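Local atomic coordinates of putative uncharacterized protein PH0594 (Pyrococcus horikoshii, PDB entry 4HXF), a protein that probably acts as a serine peptidase of the prolyl oligopeptidase family, forming a self-compartmentalizing hexamer whose subunits combine a beta-propeller with an alpha/beta-hydrolase domain. Residues Ile491-Thr496 with Asn521-Ser526; Glu431-Glu436 with Lys509-Asp514. All blocks are in the same frame, centred on the assembly; numbering follows the deposited sequence.

Contact 1: Ile491-Thr496 with Asn521-Ser526; sequences ISYWLT and NYRKLS. With Y3A (N-[(benzyloxy)carbonyl]glycyl-N-[(2S,3R)-4-chloro-3-hydroxy-1-phenylbutan-2-yl]glycinamide), chain B.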
# COMPACT_ATOMS: atom_id res chain seq x y z
N ILE A 491 11.27 -41.46 -15.68
CA ILE A 491 10.34 -42.12 -16.56
C ILE A 491 9.93 -43.45 -16.00
O ILE A 491 10.75 -44.24 -15.60
CB ILE A 491 10.98 -42.32 -17.98
CG1 ILE A 491 11.44 -41.02 -18.60
CG2 ILE A 491 9.97 -43.05 -18.90
CD1 ILE A 491 12.99 -40.82 -18.47
N SER A 492 8.62 -43.65 -15.96
CA SER A 492 7.95 -44.92 -15.70
C SER A 492 7.25 -45.52 -16.95
O SER A 492 7.09 -46.74 -16.94
CB SER A 492 6.97 -44.95 -14.51
OG SER A 492 5.86 -44.11 -14.71
N TYR A 493 6.83 -44.68 -17.89
CA TYR A 493 6.18 -45.16 -19.07
C TYR A 493 6.56 -44.43 -20.31
O TYR A 493 6.22 -43.23 -20.47
CB TYR A 493 4.64 -45.14 -18.87
CG TYR A 493 3.76 -45.75 -19.93
CD1 TYR A 493 4.29 -46.68 -20.89
CD2 TYR A 493 2.41 -45.55 -19.99
CE1 TYR A 493 3.51 -47.27 -21.84
CE2 TYR A 493 1.63 -46.14 -20.93
CZ TYR A 493 2.16 -47.00 -21.90
OH TYR A 493 1.38 -47.63 -22.78
N TRP A 494 7.29 -45.11 -21.22
CA TRP A 494 7.74 -44.41 -22.41
C TRP A 494 6.64 -43.87 -23.30
O TRP A 494 6.86 -42.84 -24.01
CB TRP A 494 8.72 -45.27 -23.22
CG TRP A 494 9.98 -45.52 -22.46
CD1 TRP A 494 10.42 -46.72 -21.94
CD2 TRP A 494 11.01 -44.55 -22.20
NE1 TRP A 494 11.67 -46.52 -21.34
CE2 TRP A 494 12.01 -45.22 -21.43
CE3 TRP A 494 11.14 -43.21 -22.46
CZ2 TRP A 494 13.19 -44.60 -21.02
CZ3 TRP A 494 12.32 -42.59 -22.05
CH2 TRP A 494 13.30 -43.27 -21.31
N LEU A 495 5.47 -44.48 -23.38
CA LEU A 495 4.52 -44.02 -24.35
C LEU A 495 4.02 -42.63 -23.99
O LEU A 495 3.88 -41.76 -24.86
CB LEU A 495 3.29 -44.93 -24.49
CG LEU A 495 2.39 -44.62 -25.67
CD1 LEU A 495 3.05 -44.73 -27.03
CD2 LEU A 495 1.16 -45.49 -25.75
N THR A 496 3.80 -42.35 -22.68
CA THR A 496 3.43 -40.99 -22.29
C THR A 496 4.57 -39.99 -22.42
O THR A 496 4.36 -38.78 -22.55
CB THR A 496 2.75 -40.94 -20.91
OG1 THR A 496 3.70 -41.32 -19.93
CG2 THR A 496 1.52 -41.86 -20.94
N ASN A 521 8.11 -52.18 -27.55
CA ASN A 521 9.17 -51.78 -26.63
C ASN A 521 8.73 -50.67 -25.65
O ASN A 521 9.30 -50.49 -24.60
CB ASN A 521 10.45 -51.30 -27.35
CG ASN A 521 11.33 -52.50 -27.74
OD1 ASN A 521 11.32 -53.50 -27.07
ND2 ASN A 521 11.93 -52.45 -28.96
N TYR A 522 7.68 -49.92 -26.01
CA TYR A 522 7.19 -48.88 -25.17
C TYR A 522 6.58 -49.39 -23.86
O TYR A 522 6.51 -48.66 -22.88
CB TYR A 522 6.17 -48.00 -25.92
CG TYR A 522 6.92 -46.99 -26.78
CD1 TYR A 522 7.48 -47.35 -28.03
CD2 TYR A 522 7.09 -45.71 -26.39
CE1 TYR A 522 8.13 -46.42 -28.80
CE2 TYR A 522 7.80 -44.78 -27.15
CZ TYR A 522 8.30 -45.15 -28.38
OH TYR A 522 9.05 -44.23 -29.10
N ARG A 523 6.10 -50.64 -23.90
CA ARG A 523 5.67 -51.31 -22.67
C ARG A 523 6.78 -52.17 -22.09
O ARG A 523 7.02 -52.14 -20.87
CB ARG A 523 4.47 -52.23 -22.99
CG ARG A 523 3.14 -51.45 -23.16
CD ARG A 523 2.11 -52.41 -23.80
NE ARG A 523 1.94 -53.57 -22.89
CZ ARG A 523 0.94 -53.69 -21.99
NH1 ARG A 523 -0.10 -52.78 -21.93
NH2 ARG A 523 0.94 -54.76 -21.18
N LYS A 524 7.49 -52.92 -22.93
CA LYS A 524 8.50 -53.83 -22.48
C LYS A 524 9.64 -53.17 -21.67
O LYS A 524 10.17 -53.80 -20.74
CB LYS A 524 9.18 -54.63 -23.65
CG LYS A 524 10.35 -55.49 -23.26
CD LYS A 524 11.10 -56.20 -24.44
CE LYS A 524 12.52 -56.70 -24.00
NZ LYS A 524 13.42 -57.14 -25.14
N LEU A 525 10.03 -51.97 -22.05
CA LEU A 525 11.08 -51.30 -21.36
C LEU A 525 10.62 -50.22 -20.35
O LEU A 525 11.41 -49.36 -19.95
CB LEU A 525 12.05 -50.68 -22.35
CG LEU A 525 12.54 -51.73 -23.34
CD1 LEU A 525 13.37 -50.97 -24.44
CD2 LEU A 525 13.29 -52.89 -22.65
N SER A 526 9.34 -50.29 -19.94
CA SER A 526 8.78 -49.31 -19.03
C SER A 526 8.57 -49.89 -17.64
O SER A 526 7.83 -50.87 -17.50
CB SER A 526 7.41 -48.82 -19.58
OG SER A 526 7.58 -47.93 -20.72
N3 Y3A B . 18.63 -34.07 -22.89
CA3 Y3A B . 17.99 -35.39 -22.76
C3 Y3A B . 17.00 -35.25 -21.60
O3 Y3A B . 16.52 -34.23 -21.15
C4 Y3A B . 16.81 -36.28 -18.36
O4 Y3A B . 17.81 -37.24 -18.36
CA4 Y3A B . 15.95 -36.51 -19.60
N4 Y3A B . 16.90 -36.54 -20.74
CB4 Y3A B . 15.30 -37.92 -19.73
CG4 Y3A B . 14.49 -38.10 -20.96
CD1 Y3A B . 13.32 -37.38 -21.27
CD2 Y3A B . 14.85 -39.09 -21.87
CE1 Y3A B . 12.58 -37.59 -22.41
CE2 Y3A B . 14.12 -39.31 -23.02
CZ4 Y3A B . 13.02 -38.55 -23.30
C15 Y3A B . 17.08 -34.78 -17.99
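Trp494 and Ser526 form the polar centre of a buried contact in the alpha/beta-hydrolase domain, where the start of helix 494-500 meets the end of the short helix 521-524; both helices lie in the excursion between the parallel strands 484-488 and 538-543. The backbone N of Trp494, in the first turn of its helix, donates to Ser526 OG at 2.9 Å in a nearly straight bond (168°). Ser526 OG, anti to its carbonyl carbon and beside its own N (chi1 -74°), in turn donates to Tyr522 O over a short 2.5 Å. One hydroxyl thus relays between the N-terminal turn of one helix and a carbonyl of the other. A second, weak bond runs from the indole edge, Trp494 NE1 to Leu525 O at 3.2 Å, and is bent to 127°; Tyr470 OH also binds this carbonyl.

Ring contacts flank these bonds. Trp494 CB rests against Tyr522 CD2 at 3.6 Å, Leu495 CD1 meets the same carbon at 4.2 Å, and Leu495 N lies in plane at the edge of that phenol ring. Tyr493 turns its own edge to helix 521-524, with Tyr522 O 3.5 Å from Tyr493 CE1 and Ser526 OG also near the ring plane. Its hydroxyl reaches beyond the contact to hydrogen-bond Tyr493 OH of a second subunit, and Arg523 NH2 binds Leu517 O of that subunit, so the pair of segments also borders a subunit interface.

Within 491-496, Ile491 CG2 covers one face of the Trp494 indole, 3.6 Å above its plane and over its centre. Both residues then meet the bound inhibitor Y3A: Ile491 CD1 touches CB4, and at the indole edge Trp494 CZ3 lies 3.9 Å from CE2 of the Y3A phenyl ring.

Contact 2: Glu431-Glu436 with Lys509-Asp514; sequences ERTGLE and KEVIGD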
# COMPACT_ATOMS: atom_id res chain seq x y z
N GLU A 431 17.01 -47.92 -28.50
CA GLU A 431 16.08 -49.04 -28.51
C GLU A 431 16.44 -50.10 -27.48
O GLU A 431 15.87 -51.18 -27.50
CB GLU A 431 15.88 -49.70 -29.93
CG GLU A 431 15.46 -48.68 -30.98
CD GLU A 431 15.12 -49.38 -32.29
OE1 GLU A 431 15.96 -49.27 -33.20
OE2 GLU A 431 14.11 -50.13 -32.38
N ARG A 432 17.38 -49.81 -26.58
CA ARG A 432 17.87 -50.79 -25.59
C ARG A 432 17.91 -50.26 -24.18
O ARG A 432 18.65 -50.75 -23.32
CB ARG A 432 19.30 -51.30 -25.98
CG ARG A 432 19.45 -51.78 -27.38
CD ARG A 432 18.80 -53.05 -27.56
NE ARG A 432 19.55 -54.20 -26.94
CZ ARG A 432 18.98 -55.41 -26.99
NH1 ARG A 432 17.77 -55.56 -27.61
NH2 ARG A 432 19.48 -56.43 -26.34
N THR A 433 17.13 -49.25 -23.92
CA THR A 433 17.07 -48.70 -22.52
C THR A 433 16.65 -49.76 -21.47
O THR A 433 15.69 -50.45 -21.69
CB THR A 433 16.06 -47.58 -22.43
OG1 THR A 433 14.74 -47.99 -22.83
CG2 THR A 433 16.49 -46.33 -23.24
N GLY A 434 17.44 -49.90 -20.43
CA GLY A 434 17.13 -50.89 -19.36
C GLY A 434 17.73 -52.25 -19.64
O GLY A 434 17.65 -53.16 -18.83
N LEU A 435 18.39 -52.43 -20.80
CA LEU A 435 18.93 -53.72 -21.18
C LEU A 435 20.42 -53.75 -20.87
O LEU A 435 20.77 -53.85 -19.71
CB LEU A 435 18.57 -54.07 -22.66
CG LEU A 435 17.07 -54.04 -23.01
CD1 LEU A 435 16.81 -54.43 -24.46
CD2 LEU A 435 16.31 -54.97 -22.00
N GLU A 436 21.28 -53.61 -21.85
CA GLU A 436 22.74 -53.67 -21.55
C GLU A 436 23.19 -52.55 -20.61
O GLU A 436 24.08 -52.75 -19.77
CB GLU A 436 23.57 -53.66 -22.83
CG GLU A 436 23.49 -54.88 -23.71
CD GLU A 436 22.20 -54.92 -24.53
OE1 GLU A 436 21.53 -53.91 -24.88
OE2 GLU A 436 21.80 -56.04 -24.86
N LYS A 509 11.17 -41.43 -30.28
CA LYS A 509 11.27 -42.24 -31.56
C LYS A 509 12.69 -42.80 -31.72
O LYS A 509 12.86 -43.94 -32.22
CB LYS A 509 10.79 -41.51 -32.80
CG LYS A 509 9.25 -41.36 -32.83
CD LYS A 509 8.77 -40.81 -34.15
CE LYS A 509 7.26 -40.55 -34.15
NZ LYS A 509 6.81 -39.79 -35.35
N GLU A 510 13.64 -41.97 -31.36
CA GLU A 510 15.05 -42.32 -31.48
C GLU A 510 15.52 -43.24 -30.34
O GLU A 510 16.12 -44.29 -30.57
CB GLU A 510 15.86 -41.03 -31.45
CG GLU A 510 17.37 -41.24 -31.42
CD GLU A 510 18.16 -39.99 -31.73
OE1 GLU A 510 19.27 -39.96 -31.09
OE2 GLU A 510 17.78 -39.30 -32.73
N VAL A 511 15.18 -42.85 -29.08
CA VAL A 511 15.75 -43.58 -27.94
C VAL A 511 15.00 -44.90 -27.60
O VAL A 511 15.60 -45.89 -27.15
CB VAL A 511 15.93 -42.67 -26.69
CG1 VAL A 511 16.51 -43.49 -25.53
CG2 VAL A 511 16.83 -41.52 -27.09
N ILE A 512 13.69 -44.92 -27.82
CA ILE A 512 12.82 -46.05 -27.57
C ILE A 512 12.46 -46.80 -28.88
O ILE A 512 12.59 -48.05 -28.95
CB ILE A 512 11.54 -45.69 -26.78
CG1 ILE A 512 11.96 -44.74 -25.64
CG2 ILE A 512 10.79 -46.93 -26.29
CD1 ILE A 512 12.98 -45.31 -24.69
N GLY A 513 12.01 -46.08 -29.89
CA GLY A 513 11.73 -46.68 -31.19
C GLY A 513 10.65 -45.98 -31.98
O GLY A 513 9.85 -45.19 -31.49
N ASP A 514 10.65 -46.33 -33.26
CA ASP A 514 9.60 -45.83 -34.20
C ASP A 514 8.23 -46.48 -33.94
O ASP A 514 8.07 -47.45 -33.24
CB ASP A 514 10.05 -46.21 -35.67
CG ASP A 514 11.05 -45.20 -36.22
OD1 ASP A 514 11.15 -44.08 -35.62
OD2 ASP A 514 11.76 -45.51 -37.22
O HOH W 1 12.06 -50.18 -30.63
O HOH W 2 14.88 -48.18 -25.58
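Glu431 meets Val511 and Ile512 at the end of helix 504-511, directly through its backbone N and by way of a water from its carboxylate. Its N donates to Val511 O at 2.8 Å (156°), approaching from above the carbonyl plane, 50° out of it. The side chain, extended beyond CG, runs past the next carbonyl, with CG 3.6 Å from Ile512 O; water 1 completes this link by donating to both Glu431 OE2, at 2.7 Å, and Ile512 O. Helix 504-511 stops here in the alpha/beta-hydrolase domain, and Gly513 leaves it with positive phi. Facing it, Arg432 to Leu435 make a type II beta turn that leads into helix 436-451, with Arg432 gripping Glu436 side-on through NE and NH2. Thr433, in this turn, donates its N-H to water 2 (N to O 3.0 Å), and that water donates to Val511 O, which thus accepts one bond from Glu431 N and one from the water. The threonine side chain crosses those of Val511 and Ile512 at about a right angle. Its OG1 lies between the backbone N and the carbonyl carbon (chi1 57°), near Ile512 CD1, while Thr433 CG2 packs on Val511 CG1 at 3.6 Å.

Contacts 1 and 2 have centres 10 Å apart and touch directly. The Tyr522 hydroxyl of contact 1 probably hydrogen-bonds Gly513 O of contact 2 (OH to O 2.7 Å), tying helix 521-524 to the residues that end helix 504-511. Ile512 touches two aromatic rings of contact 1: its CD1 lies 3.3 Å from Trp494 CD2 and its CB 3.7 Å from Tyr522 CZ. Leu525 CD2 meets Thr433 O at 3.6 Å. Contact 1 lines the inhibitor pocket, whereas contact 2 lies close by without forming part of it, the Val511 side chain staying about 5 Å from Y3A. The pocket also holds Ser466 and His578, probably members of the catalytic triad.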